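Local atomic coordinates of cohesin (Archaeoglobus fulgidus, PDB entry 2XDH), a protein that carries a non-cellulosomal archaeal cohesin domain, a beta-sandwich module that in cellulosomal relatives binds dockerins, and may take part in carbohydrate binding and glycoside hydrolysis. Residues E11-Q14 against G15-I18; I132-I135 against D136-V140. All blocks are in the same frame, centred on the assembly; numbering follows the deposited sequence.

Contact 1: E11-Q14 against G15-I18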
loop_
_atom_site.group_PDB
_atom_site.type_symbol
_atom_site.label_atom_id
_atom_site.label_comp_id
_atom_site.label_asym_id
_atom_site.label_seq_id
_atom_site.Cartn_x
_atom_site.Cartn_y
_atom_site.Cartn_z
ATOM N N GLU A 11 -2.787 -29.625 -20.915
ATOM C CA GLU A 11 -3.253 -30.678 -21.793
ATOM C C GLU A 11 -2.236 -31.814 -21.761
ATOM O O GLU A 11 -1.036 -31.569 -21.676
ATOM C CB GLU A 11 -3.408 -30.154 -23.214
ATOM C CG GLU A 11 -2.110 -29.659 -23.823
ATOM C CD GLU A 11 -2.335 -28.902 -25.126
ATOM O OE1 GLU A 11 -3.031 -27.866 -25.094
ATOM O OE2 GLU A 11 -1.825 -29.340 -26.178
ATOM N N ALA A 12 -2.722 -33.047 -21.832
ATOM C CA ALA A 12 -1.857 -34.224 -21.769
ATOM C C ALA A 12 -2.640 -35.474 -22.143
ATOM O O ALA A 12 -3.869 -35.466 -22.097
ATOM C CB ALA A 12 -1.275 -34.361 -20.386
ATOM N N PRO A 13 -1.932 -36.558 -22.519
ATOM C CA PRO A 13 -2.594 -37.803 -22.919
ATOM C C PRO A 13 -2.983 -38.623 -21.703
ATOM O O PRO A 13 -2.513 -38.340 -20.603
ATOM C CB PRO A 13 -1.502 -38.558 -23.700
ATOM C CG PRO A 13 -0.291 -37.642 -23.725
ATOM C CD PRO A 13 -0.469 -36.679 -22.596
ATOM N N GLN A 14 -3.830 -39.625 -21.904
ATOM C CA GLN A 14 -4.156 -40.566 -20.842
ATOM C C GLN A 14 -2.875 -41.206 -20.325
ATOM O O GLN A 14 -1.957 -41.498 -21.099
ATOM C CB GLN A 14 -5.108 -41.650 -21.353
ATOM C CG GLN A 14 -6.384 -41.126 -21.998
ATOM C CD GLN A 14 -6.191 -40.711 -23.453
ATOM O OE1 GLN A 14 -5.074 -40.727 -23.974
ATOM N NE2 GLN A 14 -7.283 -40.346 -24.116
ATOM N N GLY A 15 -2.808 -41.415 -19.015
ATOM C CA GLY A 15 -1.693 -42.127 -18.415
ATOM C C GLY A 15 -0.542 -41.253 -17.957
ATOM O O GLY A 15 0.377 -41.723 -17.290
ATOM N N SER A 16 -0.577 -39.973 -18.305
ATOM C CA SER A 16 0.531 -39.105 -17.942
ATOM C C SER A 16 0.189 -38.288 -16.710
ATOM O O SER A 16 -0.981 -38.114 -16.372
ATOM C CB SER A 16 0.906 -38.182 -19.103
ATOM O OG SER A 16 -0.090 -37.199 -19.315
ATOM N N ASP A 17 1.216 -37.803 -16.029
ATOM C CA ASP A 17 1.006 -36.883 -14.928
ATOM C C ASP A 17 1.164 -35.457 -15.436
ATOM O O ASP A 17 1.949 -35.191 -16.351
ATOM C CB ASP A 17 1.990 -37.157 -13.796
ATOM C CG ASP A 17 1.895 -38.573 -13.278
ATOM O OD1 ASP A 17 2.926 -39.109 -12.824
ATOM O OD2 ASP A 17 0.790 -39.152 -13.331
ATOM N N ILE A 18 0.393 -34.544 -14.853
ATOM C CA ILE A 18 0.536 -33.124 -15.135
ATOM C C ILE A 18 0.665 -32.359 -13.831
ATOM O O ILE A 18 0.202 -32.809 -12.783
ATOM C CB ILE A 18 -0.678 -32.551 -15.887
ATOM C CG1 ILE A 18 -1.943 -32.686 -15.036
ATOM C CG2 ILE A 18 -0.845 -33.220 -17.224
ATOM C CD1 ILE A 18 -3.148 -31.979 -15.614
#
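Ala12 puts its methyl group against Ser16 and Ile18 where strand 3-12 of the cohesin beta sandwich turns into strand 17-38 through a type II beta turn, Pro13 to Ser16. Its CB sits 3.4 Å from Ile18 CG2, tighter than ordinary van der Waals contact for two carbons. The backbone of Ala12 is still bonded to Arg150 and Val152, whereas Ser16 and Ile18 are bonded to Val91 and Phe89 of strand 82-91, so the turn hands the chain from one partner strand to another. Pro13 comes next and supplies the acceptor: its O takes a hydrogen bond from Ser16 OG at 3.0 Å and a weak one from Ser16 N at 3.4 Å. The hydroxyl approaches with a C=O...OG angle of 142°, tilted only 18° from the carbonyl plane. With OG between the backbone N and the carbonyl carbon (chi1 71°), Ser16 leans back over the turn to reach it. An alanine here would lack this hydroxyl, and Pro13 O would probably be left with the weak backbone bond to Ser16 N. Gln14 leads into Gly15, whose positive phi would jam a side chain against the preceding carbonyl. Ser16 OG also packs against carbon, 3.3 Å from Ala12 CB and 3.3 Å from Pro13 CD.

Contact 2: I132-I135 against D136-V140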
loop_
_atom_site.group_PDB
_atom_site.type_symbol
_atom_site.label_atom_id
_atom_site.label_comp_id
_atom_site.label_asym_id
_atom_site.label_seq_id
_atom_site.Cartn_x
_atom_site.Cartn_y
_atom_site.Cartn_z
ATOM N N ILE A 132 -10.707 -14.809 1.691
ATOM C CA ILE A 132 -9.345 -14.283 1.713
ATOM C C ILE A 132 -9.282 -13.007 2.534
ATOM O O ILE A 132 -10.171 -12.160 2.427
ATOM C CB ILE A 132 -8.844 -14.092 0.266
ATOM C CG1 ILE A 132 -7.478 -13.412 0.228
ATOM C CG2 ILE A 132 -9.863 -13.310 -0.533
ATOM C CD1 ILE A 132 -6.862 -13.424 -1.149
ATOM N N TYR A 133 -8.254 -12.898 3.380
ATOM C CA TYR A 133 -8.090 -11.757 4.287
ATOM C C TYR A 133 -6.646 -11.270 4.284
ATOM O O TYR A 133 -5.724 -12.060 4.112
ATOM C CB TYR A 133 -8.444 -12.161 5.723
ATOM C CG TYR A 133 -9.882 -12.583 5.883
ATOM C CD1 TYR A 133 -10.860 -11.660 6.211
ATOM C CD2 TYR A 133 -10.262 -13.903 5.689
ATOM C CE1 TYR A 133 -12.186 -12.036 6.348
ATOM C CE2 TYR A 133 -11.585 -14.295 5.829
ATOM C CZ TYR A 133 -12.540 -13.354 6.155
ATOM O OH TYR A 133 -13.855 -13.727 6.296
ATOM N N ASP A 134 -6.433 -9.978 4.492
ATOM C CA ASP A 134 -5.045 -9.509 4.606
ATOM C C ASP A 134 -4.542 -9.755 6.026
ATOM O O ASP A 134 -5.280 -10.277 6.867
ATOM C CB ASP A 134 -4.907 -8.034 4.175
ATOM C CG ASP A 134 -5.609 -7.075 5.109
ATOM O OD1 ASP A 134 -5.960 -7.489 6.232
ATOM O OD2 ASP A 134 -5.793 -5.889 4.727
ATOM N N ILE A 135 -3.293 -9.388 6.303
ATOM C CA ILE A 135 -2.690 -9.723 7.583
ATOM C C ILE A 135 -3.318 -8.925 8.722
ATOM O O ILE A 135 -3.067 -9.223 9.879
ATOM C CB ILE A 135 -1.165 -9.487 7.573
ATOM C CG1 ILE A 135 -0.861 -8.054 7.134
ATOM C CG2 ILE A 135 -0.455 -10.517 6.672
ATOM C CD1 ILE A 135 0.622 -7.701 7.196
ATOM N N ASP A 136 -4.139 -7.920 8.393
ATOM C CA ASP A 136 -4.826 -7.133 9.425
ATOM C C ASP A 136 -6.264 -7.599 9.619
ATOM O O ASP A 136 -7.040 -6.954 10.327
ATOM C CB ASP A 136 -4.801 -5.635 9.083
ATOM C CG ASP A 136 -3.378 -5.085 8.998
ATOM O OD1 ASP A 136 -2.574 -5.414 9.888
ATOM O OD2 ASP A 136 -3.062 -4.354 8.036
ATOM N N GLY A 137 -6.611 -8.716 8.983
ATOM C CA GLY A 137 -7.941 -9.280 9.089
ATOM C C GLY A 137 -9.004 -8.627 8.221
ATOM O O GLY A 137 -10.194 -8.865 8.421
ATOM N N ASN A 138 -8.609 -7.806 7.252
ATOM C CA ASN A 138 -9.623 -7.209 6.370
ATOM C C ASN A 138 -9.946 -8.153 5.229
ATOM O O ASN A 138 -9.058 -8.850 4.744
ATOM C CB ASN A 138 -9.137 -5.872 5.812
ATOM C CG ASN A 138 -8.722 -4.915 6.897
ATOM O OD1 ASN A 138 -7.556 -4.519 6.989
ATOM N ND2 ASN A 138 -9.673 -4.526 7.723
ATOM N N SER A 139 -11.211 -8.181 4.796
ATOM C CA SER A 139 -11.603 -8.965 3.622
ATOM C C SER A 139 -10.957 -8.398 2.377
ATOM O O SER A 139 -10.923 -7.194 2.192
ATOM C CB SER A 139 -13.130 -8.939 3.420
ATOM O OG SER A 139 -13.778 -9.550 4.509
ATOM N N VAL A 140 -10.441 -9.275 1.526
ATOM C CA VAL A 140 -9.761 -8.848 0.316
ATOM C C VAL A 140 -10.684 -9.174 -0.841
ATOM O O VAL A 140 -11.197 -10.286 -0.916
ATOM C CB VAL A 140 -8.424 -9.608 0.138
ATOM C CG1 VAL A 140 -7.772 -9.281 -1.231
ATOM C CG2 VAL A 140 -7.469 -9.267 1.279
HETATM O O HOH W 1 -4.028 -3.701 5.816
#
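Asp134 OD1 accepts two backbone N-H groups, from Asp136 N and Asn138 N, each at 2.9 Å. They come from opposite faces of the carboxylate plane, 54° and 46° out of it, so the group is gripped from both sides. The bond to Asp136 N makes an Asx turn, superimposed on a type I beta turn that Gly137 N closes onto Asp134 O. With CG between its backbone N and carbonyl carbon (chi1 67°), the carboxylate of Asp134 is folded over the loop. A water is hydrogen-bonded to Asp134 OD2 at 3.0 Å.

Behind the turn, Asp134 N bonds to Asn138 O at 2.9 Å, and Val140 N to Ile132 O at 3.0 Å, bracketing the bridge between Tyr133 and Ser139. Ile132 CG1 meets Val140 CB at 3.9 Å, while Tyr133 is bonded through its backbone to Gly31 and Ser32. Farther out, Asp136 OD2 approaches Asp136 OD2 of each of the two neighbouring subunits. Asp136 belongs to the protein's magnesium-binding site, and its side chain lies about 4 Å at the nearest atom from a bound magnesium ion, too far for direct coordination; the ion probably offsets the carboxylate charge gathered between the three chains.

How the contacts relate
Contacts 1 and 2 are both tight turns, set on opposite sides of the chain's centre, with their centres 37 Å apart. They share one sheet: contact 1 leads into strand 17-38, contact 2 follows strand 123-134, and those strands are neighbours. Residues 11-18 are partly buried, with Ala12 and Ile18 the buried pair, and a serine hydroxyl supplies the side-chain bond. Residues 132-140 form a surface loop, where a carboxylate organises backbone N-H groups. The roles are reversed: a side chain donates to a carbonyl in contact 1 and accepts from amides in contact 2, where Asp136 also approaches other subunits and a magnesium ion.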